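Local coordinates for intimin (Escherichia coli, PDB 1F00), which probably mediates adhesion of enteropathogenic bacteria to host cells by binding a receptor through its C-terminal region, which ends in a C-type lectin-like domain, at residues A[217-220]-A[221-224]. Numbering follows the deposited sequence.
Sequences LENV and FKAW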
ATOM      1  N   LEU A 217     -27.418   6.207  -3.027  1.00 13.62           N
ATOM      2  CA  LEU A 217     -26.904   4.841  -3.147  1.00 14.54           C
ATOM      3  C   LEU A 217     -26.361   4.574  -4.552  1.00 13.95           C
ATOM      4  O   LEU A 217     -25.459   3.758  -4.736  1.00 15.30           O
ATOM      5  CB  LEU A 217     -27.987   3.814  -2.794  1.00 14.66           C
ATOM      6  CG  LEU A 217     -28.377   3.733  -1.311  1.00 14.26           C
ATOM      7  CD1 LEU A 217     -29.299   2.548  -1.080  1.00 17.53           C
ATOM      8  CD2 LEU A 217     -27.126   3.590  -0.461  1.00 17.23           C
ATOM      9  N   GLU A 218     -26.907   5.263  -5.546  1.00 13.89           N
ATOM     10  CA  GLU A 218     -26.427   5.095  -6.913  1.00 16.57           C
ATOM     11  C   GLU A 218     -24.959   5.513  -6.973  1.00 15.47           C
ATOM     12  O   GLU A 218     -24.151   4.898  -7.675  1.00 14.15           O
ATOM     13  CB  GLU A 218     -27.244   5.950  -7.879  1.00 19.36           C
ATOM     14  CG  GLU A 218     -26.793   5.844  -9.316  1.00 25.55           C
ATOM     15  CD  GLU A 218     -27.605   6.726 -10.244  1.00 31.48           C
ATOM     16  OE1 GLU A 218     -27.295   6.753 -11.457  1.00 33.82           O
ATOM     17  OE2 GLU A 218     -28.553   7.389  -9.761  1.00 32.40           O
ATOM     18  N   ASN A 219     -24.608   6.561  -6.234  1.00 13.37           N
ATOM     19  CA  ASN A 219     -23.224   7.017  -6.219  1.00 14.20           C
ATOM     20  C   ASN A 219     -22.328   5.982  -5.554  1.00 15.64           C
ATOM     21  O   ASN A 219     -21.143   5.871  -5.880  1.00 13.51           O
ATOM     22  CB  ASN A 219     -23.114   8.382  -5.529  1.00 18.91           C
ATOM     23  CG  ASN A 219     -23.518   9.522  -6.455  1.00 23.46           C
ATOM     24  OD1 ASN A 219     -23.013   9.626  -7.577  1.00 26.57           O
ATOM     25  ND2 ASN A 219     -24.428  10.377  -5.997  1.00 23.38           N
ATOM     26  N   VAL A 220     -22.901   5.208  -4.634  1.00 13.59           N
ATOM     27  CA  VAL A 220     -22.151   4.158  -3.961  1.00 13.16           C
ATOM     28  C   VAL A 220     -21.816   3.071  -4.995  1.00 14.40           C
ATOM     29  O   VAL A 220     -20.677   2.621  -5.089  1.00 12.66           O
ATOM     30  CB  VAL A 220     -22.979   3.532  -2.815  1.00 15.14           C
ATOM     31  CG1 VAL A 220     -22.211   2.379  -2.183  1.00 12.58           C
ATOM     32  CG2 VAL A 220     -23.301   4.603  -1.762  1.00 14.25           C
ATOM     33  N   PHE A 221     -22.821   2.654  -5.759  1.00 15.06           N
ATOM     34  CA  PHE A 221     -22.641   1.632  -6.793  1.00 16.35           C
ATOM     35  C   PHE A 221     -21.654   2.150  -7.848  1.00 16.83           C
ATOM     36  O   PHE A 221     -20.816   1.406  -8.355  1.00 15.73           O
ATOM     37  CB  PHE A 221     -23.983   1.312  -7.458  1.00 16.86           C
ATOM     38  CG  PHE A 221     -23.903   0.219  -8.492  1.00 17.53           C
ATOM     39  CD1 PHE A 221     -24.029  -1.115  -8.126  1.00 19.97           C
ATOM     40  CD2 PHE A 221     -23.659   0.526  -9.827  1.00 18.86           C
ATOM     41  CE1 PHE A 221     -23.911  -2.138  -9.078  1.00 21.95           C
ATOM     42  CE2 PHE A 221     -23.538  -0.487 -10.789  1.00 20.92           C
ATOM     43  CZ  PHE A 221     -23.663  -1.819 -10.413  1.00 19.85           C
ATOM     44  N   LYS A 222     -21.760   3.434  -8.165  1.00 17.13           N
ATOM     45  CA  LYS A 222     -20.880   4.067  -9.144  1.00 19.86           C
ATOM     46  C   LYS A 222     -19.413   3.878  -8.757  1.00 18.28           C
ATOM     47  O   LYS A 222     -18.562   3.571  -9.596  1.00 17.21           O
ATOM     48  CB  LYS A 222     -21.198   5.562  -9.227  1.00 21.74           C
ATOM     49  CG  LYS A 222     -20.377   6.324 -10.250  1.00 28.44           C
ATOM     50  CD  LYS A 222     -20.673   7.826 -10.199  1.00 31.73           C
ATOM     51  CE  LYS A 222     -22.168   8.111 -10.345  1.00 34.05           C
ATOM     52  NZ  LYS A 222     -22.749   7.530 -11.591  1.00 34.22           N
ATOM     53  N   ALA A 223     -19.121   4.041  -7.475  1.00 17.25           N
ATOM     54  CA  ALA A 223     -17.752   3.899  -7.001  1.00 16.72           C
ATOM     55  C   ALA A 223     -17.304   2.455  -6.777  1.00 16.45           C
ATOM     56  O   ALA A 223     -16.181   2.099  -7.125  1.00 18.26           O
ATOM     57  CB  ALA A 223     -17.566   4.700  -5.711  1.00 17.11           C
ATOM     58  N   TRP A 224     -18.173   1.627  -6.206  1.00 16.11           N
ATOM     59  CA  TRP A 224     -17.810   0.249  -5.901  1.00 16.42           C
ATOM     60  C   TRP A 224     -18.342  -0.870  -6.788  1.00 17.80           C
ATOM     61  O   TRP A 224     -17.820  -1.982  -6.746  1.00 18.74           O
ATOM     62  CB  TRP A 224     -18.193  -0.060  -4.450  1.00 14.95           C
ATOM     63  CG  TRP A 224     -17.530   0.859  -3.501  1.00 14.07           C
ATOM     64  CD1 TRP A 224     -18.013   2.050  -3.032  1.00 14.36           C
ATOM     65  CD2 TRP A 224     -16.205   0.729  -2.986  1.00 14.50           C
ATOM     66  NE1 TRP A 224     -17.058   2.676  -2.253  1.00 12.69           N
ATOM     67  CE2 TRP A 224     -15.941   1.884  -2.210  1.00 13.64           C
ATOM     68  CE3 TRP A 224     -15.210  -0.252  -3.107  1.00 15.56           C
ATOM     69  CZ2 TRP A 224     -14.723   2.082  -1.559  1.00 13.12           C
ATOM     70  CZ3 TRP A 224     -13.997  -0.053  -2.460  1.00 14.14           C
ATOM     71  CH2 TRP A 224     -13.764   1.106  -1.695  1.00 14.75           C
TER
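Val220 and Trp224, one turn apart near the C-terminal end of helix 214-224, offer a compact example of i to i+4 contact along an amphipathic alpha-helix, here in the C-type lectin-like domain of intimin. Val220 sets its CG1 branch anti to its own backbone N (chi1 176°), and this methyl approaches Trp224 CD1 obliquely, at 4.3 Å. Val220 O lies at the ring edge, near its plane, 3.4 Å from Trp224 CD1, while it also accepts a nearly straight bond (165°) from Trp224 N at 2.9 Å. Trp224 NE1 hydrogen-bonds to Val118 O, Val220 also touches Val118 and the indole packs on Leu120, consistent with a contact between the lectin-like domain and the preceding Ig-like part of the chain. Phe221 diverges from this pair to pack on Tyr258. Its Phe221 N is hydrogen-bonded to Leu217 O at 3.0 Å, the helix's own i to i+4 bond. Along the more exposed side, Asn219 and Lys222 run alongside each other, pointing the same way. The lysine chain starts extended, then bends at its last two torsions; Lys222 NZ stops 4.6 Å from Glu218 OE1, too far for direct contact, and Lys222 CE rests 3.3 Å from Asn219 OD1.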